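Local coordinates for fibronectin type III domain-containing protein (Simiduia agarivorans, PDB 6P2K) that probably hydrolyses the beta-glucan backbone of xyloglucan, as a zinc-binding member of glycoside hydrolase family 74, at residues B[399-404]-B[413-418]; B[403-408]-B[448-453]; B[743-748]-B[758-763]. All coordinates share one frame; numbering follows the deposited sequence.

All three contacts are buried and lie side by side in the beta-propeller part of this protein; the centre of contact 1 is about 9 Å from that of the chain, against about 17 Å for contact 2. Contacts 1 and 3 each close a beta hairpin within one blade, whereas contact 2 spans two successive blades. Contacts 1 and 2 share T403, Y404 and strand 403-409. Contact 3 belongs to the blade flanking that strand, joined to it by T403 O and T744 OG1. The chemistry differs accordingly: contact 1 is backbone pairing with a glutamine-threonine network, contact 2 combines a zinc ligand with aromatic and aliphatic packing, and contact 3 carries clustered hydroxyls.

Contact 1: B[399-404]-B[413-418]; sequences ESTYTY and VIQGQA
The open end of the beta hairpin formed by strands 403-409 and 412-417 pairs T403 with Q417 as an antiparallel non-hydrogen-bonded pair. Backbone bonds sit to either side of it: Y404 N reaches G416 O at 2.7 Å, and A418 N reaches Y402 O at 3.0 Å. On the T403 and Q417 face, T403 OG1 donates to Q415 OE1 over 2.9 Å, arriving nearly along the C=O axis. T403 OG1 lies anti to its own carbonyl carbon (chi1 -53°), which puts it beyond the end of the Q415 carbonyl. Q415 OE1 takes a second bond, with Q417 NE2 standing above its carbonyl plane at 3.1 Å; two donors grip this oxygen, and N10 OD1 takes Q415 NE2, which together should hold the amide's rotation. T401 CG2 rests 3.4 Å from Q417 OE1, and a water 2.6 Å from T401 OG1 also bonds weakly to Q417 NE2. A second water ties Y402 N to A418 O. Y404 CE2 packs 3.7 Å from A418 CB. Strand 421-425 lines the far side of strand 412-417, touching Q415 and Q417 through M423, while the backbone of T403 is hydrogen-bonded to T761 in the 745-761 hairpin.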
loop_
_atom_site.group_PDB
_atom_site.type_symbol
_atom_site.label_atom_id
_atom_site.label_comp_id
_atom_site.label_asym_id
_atom_site.label_seq_id
_atom_site.Cartn_x
_atom_site.Cartn_y
_atom_site.Cartn_z
ATOM N N GLU B 399 24.911 -30.018 -17.462
ATOM C CA GLU B 399 24.055 -29.022 -18.095
ATOM C C GLU B 399 23.758 -29.492 -19.509
ATOM O O GLU B 399 24.683 -29.782 -20.275
ATOM C CB GLU B 399 24.702 -27.634 -18.118
ATOM C CG GLU B 399 26.158 -27.612 -18.552
ATOM C CD GLU B 399 27.116 -27.935 -17.422
ATOM O OE1 GLU B 399 26.969 -27.324 -16.343
ATOM O OE2 GLU B 399 28.021 -28.777 -17.615
ATOM N N SER B 400 22.472 -29.570 -19.850
ATOM C CA SER B 400 22.089 -30.160 -21.127
ATOM C C SER B 400 20.972 -29.379 -21.811
ATOM O O SER B 400 20.200 -29.951 -22.587
ATOM C CB SER B 400 21.666 -31.622 -20.946
ATOM O OG SER B 400 22.554 -32.305 -20.081
ATOM N N THR B 401 20.881 -28.075 -21.558
ATOM C CA THR B 401 19.809 -27.272 -22.125
ATOM C C THR B 401 20.225 -26.692 -23.467
ATOM O O THR B 401 21.388 -26.332 -23.670
ATOM C CB THR B 401 19.413 -26.128 -21.189
ATOM O OG1 THR B 401 20.531 -25.248 -21.004
ATOM C CG2 THR B 401 18.957 -26.668 -19.841
ATOM N N TYR B 402 19.262 -26.611 -24.381
ATOM C CA TYR B 402 19.409 -25.778 -25.569
ATOM C C TYR B 402 19.125 -24.335 -25.165
ATOM O O TYR B 402 17.974 -23.970 -24.898
ATOM C CB TYR B 402 18.463 -26.237 -26.678
ATOM C CG TYR B 402 18.798 -25.648 -28.037
ATOM C CD1 TYR B 402 18.648 -24.285 -28.283
ATOM C CD2 TYR B 402 19.268 -26.453 -29.070
ATOM C CE1 TYR B 402 18.955 -23.740 -29.506
ATOM C CE2 TYR B 402 19.573 -25.913 -30.307
ATOM C CZ TYR B 402 19.418 -24.555 -30.514
ATOM O OH TYR B 402 19.721 -23.999 -31.732
ATOM N N THR B 403 20.165 -23.510 -25.117
ATOM C CA THR B 403 20.027 -22.110 -24.741
ATOM C C THR B 403 20.261 -21.228 -25.960
ATOM O O THR B 403 21.298 -21.343 -26.623
ATOM C CB THR B 403 20.995 -21.743 -23.615
ATOM O OG1 THR B 403 20.829 -22.663 -22.527
ATOM C CG2 THR B 403 20.715 -20.331 -23.115
ATOM N N TYR B 404 19.290 -20.354 -26.250
ATOM C CA TYR B 404 19.335 -19.497 -27.433
ATOM C C TYR B 404 20.185 -18.248 -27.217
ATOM O O TYR B 404 20.924 -17.834 -28.118
ATOM C CB TYR B 404 17.932 -19.029 -27.824
ATOM C CG TYR B 404 16.924 -20.064 -28.281
ATOM C CD1 TYR B 404 16.941 -20.560 -29.580
ATOM C CD2 TYR B 404 15.906 -20.485 -27.433
ATOM C CE1 TYR B 404 15.994 -21.477 -30.008
ATOM C CE2 TYR B 404 14.953 -21.399 -27.852
ATOM C CZ TYR B 404 15.002 -21.890 -29.136
ATOM O OH TYR B 404 14.054 -22.794 -29.548
ATOM N N VAL B 413 20.792 -12.548 -14.262
ATOM C CA VAL B 413 21.121 -13.213 -15.515
ATOM C C VAL B 413 19.878 -13.945 -15.994
ATOM O O VAL B 413 19.148 -14.533 -15.188
ATOM C CB VAL B 413 22.298 -14.204 -15.363
ATOM C CG1 VAL B 413 22.673 -14.801 -16.718
ATOM C CG2 VAL B 413 23.503 -13.527 -14.720
ATOM N N ILE B 414 19.629 -13.907 -17.301
ATOM C CA ILE B 414 18.569 -14.703 -17.902
ATOM C C ILE B 414 19.161 -15.525 -19.036
ATOM O O ILE B 414 19.912 -14.999 -19.866
ATOM C CB ILE B 414 17.395 -13.839 -18.408
ATOM C CG1 ILE B 414 16.354 -14.722 -19.104
ATOM C CG2 ILE B 414 17.882 -12.731 -19.339
ATOM C CD1 ILE B 414 15.003 -14.062 -19.275
ATOM N N GLN B 415 18.854 -16.821 -19.044
ATOM C CA GLN B 415 19.057 -17.683 -20.201
ATOM C C GLN B 415 17.718 -17.877 -20.895
ATOM O O GLN B 415 16.744 -18.289 -20.259
ATOM C CB GLN B 415 19.610 -19.053 -19.804
ATOM C CG GLN B 415 21.023 -19.099 -19.283
ATOM C CD GLN B 415 21.473 -20.532 -19.050
ATOM O OE1 GLN B 415 21.365 -21.379 -19.941
ATOM N NE2 GLN B 415 21.962 -20.819 -17.846
ATOM N N GLY B 416 17.668 -17.573 -22.188
ATOM C CA GLY B 416 16.510 -17.927 -22.983
ATOM C C GLY B 416 16.682 -19.320 -23.549
ATOM O O GLY B 416 17.642 -19.576 -24.282
ATOM N N GLN B 417 15.780 -20.236 -23.218
ATOM C CA GLN B 417 15.972 -21.640 -23.543
ATOM C C GLN B 417 14.801 -22.184 -24.347
ATOM O O GLN B 417 13.696 -21.633 -24.341
ATOM C CB GLN B 417 16.151 -22.478 -22.268
ATOM C CG GLN B 417 17.383 -22.099 -21.451
ATOM C CD GLN B 417 17.619 -23.034 -20.282
ATOM O OE1 GLN B 417 16.848 -23.968 -20.052
ATOM N NE2 GLN B 417 18.689 -22.789 -19.537
ATOM N N ALA B 418 15.069 -23.278 -25.051
ATOM C CA ALA B 418 14.010 -24.126 -25.568
ATOM C C ALA B 418 13.526 -25.053 -24.461
ATOM O O ALA B 418 14.279 -25.398 -23.545
ATOM C CB ALA B 418 14.502 -24.941 -26.767
HETATM O O HOH W 1 21.186 -24.584 -18.531
HETATM O O HOH W 2 16.663 -27.060 -23.400
#

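Contact 2: B[403-408]-B[448-453]; sequences TYDVAV and VQAVDI
D405 OD2 is a zinc ligand, and it also receives a weak, long hydrogen bond from V451 N at 3.5 Å, so the metal and the neighbouring strand both meet one carboxylate oxygen. D513 supplies another ligand to this zinc. The other oxygen, D405 OD1, takes the amide of V406 at 2.7 Å on its anti side, and R747 NH2 stands off it as a long, weak ion pair. With CG anti to the backbone N (chi1 -154°), the carboxylate is carried toward strand 447-456.

Q449 crosses the Y404 ring obliquely: its CG lies over the middle of the ring, 3.5 Å from the centroid of the Y404 ring and only 11° off the ring normal, a CH-pi contact. The ring and the Q449 amide are moderately inclined to each other. D447 holds both polar ends, binding Y404 OH with one carboxylate oxygen and Q449 NE2 with the other, while Y402 CD1 lies over the opposite face of the ring, toward the rim.

These are the first strands of two successive propeller blades. They run nearly parallel, their axes 12° apart and 5.4 Å at closest approach, and side chains bridge them. A classic beta bulge, in which Y404 and D405 both face G416, turns the side chains of this adjacent pair toward the second strand.

Farther along, V451 CG2 occupies the crowded position between its backbone N and carbonyl carbon, 3.5 Å from V406 C and 3.8 Å from A407 CB. I453 CD1 meets the same methyl, A407 CB, at 3.9 Å. D452 points away from strand 403-409: its OD1 accepts the amide of I453 and its OD2 that of V516, in the following blade.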
loop_
_atom_site.group_PDB
_atom_site.type_symbol
_atom_site.label_atom_id
_atom_site.label_comp_id
_atom_site.label_asym_id
_atom_site.label_seq_id
_atom_site.Cartn_x
_atom_site.Cartn_y
_atom_site.Cartn_z
ATOM N N THR B 403 20.165 -23.510 -25.117
ATOM C CA THR B 403 20.027 -22.110 -24.741
ATOM C C THR B 403 20.261 -21.228 -25.960
ATOM O O THR B 403 21.298 -21.343 -26.623
ATOM C CB THR B 403 20.995 -21.743 -23.615
ATOM O OG1 THR B 403 20.829 -22.663 -22.527
ATOM C CG2 THR B 403 20.715 -20.331 -23.115
ATOM N N TYR B 404 19.290 -20.354 -26.250
ATOM C CA TYR B 404 19.335 -19.497 -27.433
ATOM C C TYR B 404 20.185 -18.248 -27.217
ATOM O O TYR B 404 20.924 -17.834 -28.118
ATOM C CB TYR B 404 17.932 -19.029 -27.824
ATOM C CG TYR B 404 16.924 -20.064 -28.281
ATOM C CD1 TYR B 404 16.941 -20.560 -29.580
ATOM C CD2 TYR B 404 15.906 -20.485 -27.433
ATOM C CE1 TYR B 404 15.994 -21.477 -30.008
ATOM C CE2 TYR B 404 14.953 -21.399 -27.852
ATOM C CZ TYR B 404 15.002 -21.890 -29.136
ATOM O OH TYR B 404 14.054 -22.794 -29.548
ATOM N N ASP B 405 20.052 -17.609 -26.056
ATOM C CA ASP B 405 20.519 -16.242 -25.855
ATOM C C ASP B 405 20.709 -16.024 -24.360
ATOM O O ASP B 405 20.201 -16.792 -23.535
ATOM C CB ASP B 405 19.522 -15.227 -26.451
ATOM C CG ASP B 405 20.181 -13.906 -26.857
ATOM O OD1 ASP B 405 21.318 -13.661 -26.394
ATOM O OD2 ASP B 405 19.580 -13.133 -27.660
ATOM N N VAL B 406 21.459 -14.975 -24.018
ATOM C CA VAL B 406 21.728 -14.619 -22.629
ATOM C C VAL B 406 21.726 -13.103 -22.508
ATOM O O VAL B 406 22.064 -12.386 -23.453
ATOM C CB VAL B 406 23.072 -15.211 -22.131
ATOM C CG1 VAL B 406 24.243 -14.648 -22.932
ATOM C CG2 VAL B 406 23.268 -14.969 -20.635
ATOM N N ALA B 407 21.318 -12.613 -21.339
ATOM C CA ALA B 407 21.412 -11.199 -21.008
ATOM C C ALA B 407 21.756 -11.066 -19.532
ATOM O O ALA B 407 21.333 -11.880 -18.707
ATOM C CB ALA B 407 20.113 -10.449 -21.323
ATOM N N VAL B 408 22.530 -10.034 -19.203
ATOM C CA VAL B 408 23.046 -9.831 -17.854
ATOM C C VAL B 408 22.832 -8.379 -17.449
ATOM O O VAL B 408 23.077 -7.464 -18.241
ATOM C CB VAL B 408 24.544 -10.193 -17.758
ATOM C CG1 VAL B 408 25.091 -9.859 -16.377
ATOM C CG2 VAL B 408 24.770 -11.662 -18.075
ATOM N N VAL B 448 12.198 -19.279 -25.542
ATOM C CA VAL B 448 12.660 -17.896 -25.383
ATOM C C VAL B 448 13.891 -17.720 -26.272
ATOM O O VAL B 448 15.028 -17.945 -25.842
ATOM C CB VAL B 448 12.975 -17.549 -23.924
ATOM C CG1 VAL B 448 13.436 -16.102 -23.808
ATOM C CG2 VAL B 448 11.755 -17.793 -23.043
ATOM N N GLN B 449 13.676 -17.274 -27.511
ATOM C CA GLN B 449 14.739 -17.233 -28.509
ATOM C C GLN B 449 15.587 -15.964 -28.464
ATOM O O GLN B 449 16.633 -15.922 -29.120
ATOM C CB GLN B 449 14.144 -17.403 -29.914
ATOM C CG GLN B 449 13.604 -18.808 -30.169
ATOM C CD GLN B 449 13.014 -18.997 -31.559
ATOM O OE1 GLN B 449 13.457 -18.382 -32.529
ATOM N NE2 GLN B 449 12.009 -19.861 -31.660
ATOM N N ALA B 450 15.184 -14.942 -27.709
ATOM C CA ALA B 450 15.950 -13.704 -27.667
ATOM C C ALA B 450 15.678 -12.973 -26.360
ATOM O O ALA B 450 14.531 -12.899 -25.912
ATOM C CB ALA B 450 15.610 -12.799 -28.859
ATOM N N VAL B 451 16.742 -12.437 -25.756
ATOM C CA VAL B 451 16.654 -11.608 -24.558
ATOM C C VAL B 451 17.614 -10.434 -24.705
ATOM O O VAL B 451 18.601 -10.503 -25.443
ATOM C CB VAL B 451 16.971 -12.399 -23.265
ATOM C CG1 VAL B 451 15.872 -13.410 -22.965
ATOM C CG2 VAL B 451 18.323 -13.096 -23.376
ATOM N N ASP B 452 17.317 -9.348 -23.988
ATOM C CA ASP B 452 18.173 -8.166 -23.950
ATOM C C ASP B 452 17.756 -7.314 -22.757
ATOM O O ASP B 452 16.763 -7.601 -22.083
ATOM C CB ASP B 452 18.094 -7.368 -25.260
ATOM C CG ASP B 452 19.402 -6.662 -25.599
ATOM O OD1 ASP B 452 20.241 -6.477 -24.687
ATOM O OD2 ASP B 452 19.592 -6.288 -26.780
ATOM N N ILE B 453 18.532 -6.264 -22.493
ATOM C CA ILE B 453 18.265 -5.336 -21.396
ATOM C C ILE B 453 17.995 -3.959 -21.985
ATOM O O ILE B 453 18.847 -3.403 -22.690
ATOM C CB ILE B 453 19.428 -5.271 -20.392
ATOM C CG1 ILE B 453 19.866 -6.676 -19.967
ATOM C CG2 ILE B 453 19.034 -4.434 -19.176
ATOM C CD1 ILE B 453 18.834 -7.430 -19.148
#

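Contact 3: B[743-748]-B[758-763]; sequences MTSSRF and YSTTPG
M743 leans on the strand opposite through its whole length: CB lies 3.6 Å from T760 O, and CG comes near both that oxygen and S759 CB. M743 SD is 3.6 Å from S759 CB, placed beside S759 by the extended chain beyond CG (chi2 174°). M743 CE ends 3.5 Å from S759 OG. On the face of S746 and S759, S759 OG donates to S746 OG over 3.2 Å, and G695 O is a further partner of S746 OG. The other face has three hydroxyls in a cluster. T760 OG1 is 2.7 Å from T744 OG1, which also bonds to T403 O. T760 OG1 to S745 OG, at 2.5 Å, is suspiciously short, and either hydroxyl could be the donor. Antiparallel backbone bonds join T760 N to S745 O and pair R747 with Y758 in both directions. P762, centre of an inverse gamma turn, and T744 slide past each other in opposite directions, P762 CB lying 3.8 Å from T744 CG2. The hairpin forms the inner part of a four-stranded blade, to which N-terminal strand 7-8 adds the outer edge. M743 and F748 rest against strand 702-709 of the preceding blade, whereas T760 and Y758 lie on strand 403-409.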
loop_
_atom_site.group_PDB
_atom_site.type_symbol
_atom_site.label_atom_id
_atom_site.label_comp_id
_atom_site.label_asym_id
_atom_site.label_seq_id
_atom_site.Cartn_x
_atom_site.Cartn_y
_atom_site.Cartn_z
ATOM N N MET B 743 28.037 -22.808 -30.357
ATOM C CA MET B 743 27.468 -21.650 -29.683
ATOM C C MET B 743 26.303 -21.072 -30.469
ATOM O O MET B 743 26.347 -20.993 -31.700
ATOM C CB MET B 743 28.523 -20.566 -29.467
ATOM C CG MET B 743 29.601 -20.952 -28.472
ATOM S SD MET B 743 30.912 -19.728 -28.385
ATOM C CE MET B 743 31.930 -20.432 -27.088
ATOM N N THR B 744 25.262 -20.666 -29.744
ATOM C CA THR B 744 24.147 -19.934 -30.326
ATOM C C THR B 744 24.270 -18.429 -30.148
ATOM O O THR B 744 23.721 -17.676 -30.960
ATOM C CB THR B 744 22.818 -20.400 -29.714
ATOM O OG1 THR B 744 22.924 -20.395 -28.286
ATOM C CG2 THR B 744 22.467 -21.806 -30.191
ATOM N N SER B 745 24.975 -17.976 -29.113
ATOM C CA SER B 745 25.112 -16.553 -28.844
ATOM C C SER B 745 26.355 -16.324 -27.995
ATOM O O SER B 745 26.744 -17.180 -27.195
ATOM C CB SER B 745 23.883 -15.993 -28.120
ATOM O OG SER B 745 23.905 -16.346 -26.746
ATOM N N SER B 746 26.973 -15.160 -28.182
ATOM C CA SER B 746 28.079 -14.711 -27.348
ATOM C C SER B 746 27.954 -13.216 -27.099
ATOM O O SER B 746 27.552 -12.461 -27.989
ATOM C CB SER B 746 29.444 -15.031 -27.984
ATOM O OG SER B 746 29.592 -16.420 -28.227
ATOM N N ARG B 747 28.290 -12.799 -25.880
ATOM C CA ARG B 747 28.313 -11.391 -25.510
ATOM C C ARG B 747 29.550 -11.130 -24.668
ATOM O O ARG B 747 29.894 -11.933 -23.795
ATOM C CB ARG B 747 27.066 -10.972 -24.715
ATOM C CG ARG B 747 25.764 -10.990 -25.494
ATOM C CD ARG B 747 24.659 -10.302 -24.707
ATOM N NE ARG B 747 23.325 -10.671 -25.177
ATOM C CZ ARG B 747 22.653 -10.012 -26.115
ATOM N NH1 ARG B 747 23.194 -8.946 -26.694
ATOM N NH2 ARG B 747 21.441 -10.419 -26.478
ATOM N N PHE B 748 30.219 -10.015 -24.933
ATOM C CA PHE B 748 31.301 -9.551 -24.075
ATOM C C PHE B 748 30.698 -8.697 -22.969
ATOM O O PHE B 748 30.053 -7.679 -23.243
ATOM C CB PHE B 748 32.340 -8.765 -24.871
ATOM C CG PHE B 748 33.190 -9.621 -25.764
ATOM C CD1 PHE B 748 34.263 -10.328 -25.249
ATOM C CD2 PHE B 748 32.913 -9.724 -27.117
ATOM C CE1 PHE B 748 35.047 -11.115 -26.069
ATOM C CE2 PHE B 748 33.692 -10.512 -27.942
ATOM C CZ PHE B 748 34.760 -11.210 -27.415
ATOM N N TYR B 758 30.460 -14.320 -22.340
ATOM C CA TYR B 758 29.327 -15.179 -22.019
ATOM C C TYR B 758 28.829 -15.807 -23.312
ATOM O O TYR B 758 28.447 -15.089 -24.246
ATOM C CB TYR B 758 28.198 -14.388 -21.354
ATOM C CG TYR B 758 28.414 -14.017 -19.902
ATOM C CD1 TYR B 758 29.453 -13.176 -19.519
ATOM C CD2 TYR B 758 27.556 -14.483 -18.915
ATOM C CE1 TYR B 758 29.637 -12.824 -18.190
ATOM C CE2 TYR B 758 27.735 -14.140 -17.584
ATOM C CZ TYR B 758 28.776 -13.310 -17.229
ATOM O OH TYR B 758 28.959 -12.957 -15.911
ATOM N N SER B 759 28.827 -17.138 -23.368
ATOM C CA SER B 759 28.373 -17.858 -24.553
ATOM C C SER B 759 27.336 -18.904 -24.180
ATOM O O SER B 759 27.527 -19.666 -23.224
ATOM C CB SER B 759 29.557 -18.506 -25.292
ATOM O OG SER B 759 30.636 -17.602 -25.443
ATOM N N THR B 760 26.243 -18.935 -24.938
ATOM C CA THR B 760 25.236 -19.973 -24.814
ATOM C C THR B 760 25.443 -21.016 -25.903
ATOM O O THR B 760 25.961 -20.716 -26.983
ATOM C CB THR B 760 23.834 -19.383 -24.911
ATOM O OG1 THR B 760 23.652 -18.804 -26.212
ATOM C CG2 THR B 760 23.645 -18.313 -23.860
ATOM N N THR B 761 25.050 -22.249 -25.604
ATOM C CA THR B 761 25.320 -23.381 -26.473
ATOM C C THR B 761 24.027 -24.105 -26.814
ATOM O O THR B 761 23.083 -24.109 -26.015
ATOM C CB THR B 761 26.293 -24.363 -25.804
ATOM O OG1 THR B 761 25.683 -24.898 -24.625
ATOM C CG2 THR B 761 27.584 -23.656 -25.414
ATOM N N PRO B 762 23.953 -24.731 -27.997
ATOM C CA PRO B 762 22.767 -25.499 -28.395
ATOM C C PRO B 762 22.739 -26.906 -27.800
ATOM O O PRO B 762 22.630 -27.901 -28.515
ATOM C CB PRO B 762 22.888 -25.532 -29.921
ATOM C CG PRO B 762 24.359 -25.581 -30.145
ATOM C CD PRO B 762 24.963 -24.701 -29.072
ATOM N N GLY B 763 22.859 -26.992 -26.478
ATOM C CA GLY B 763 22.822 -28.295 -25.851
ATOM C C GLY B 763 23.536 -28.421 -24.524
ATOM O O GLY B 763 23.339 -29.417 -23.825
#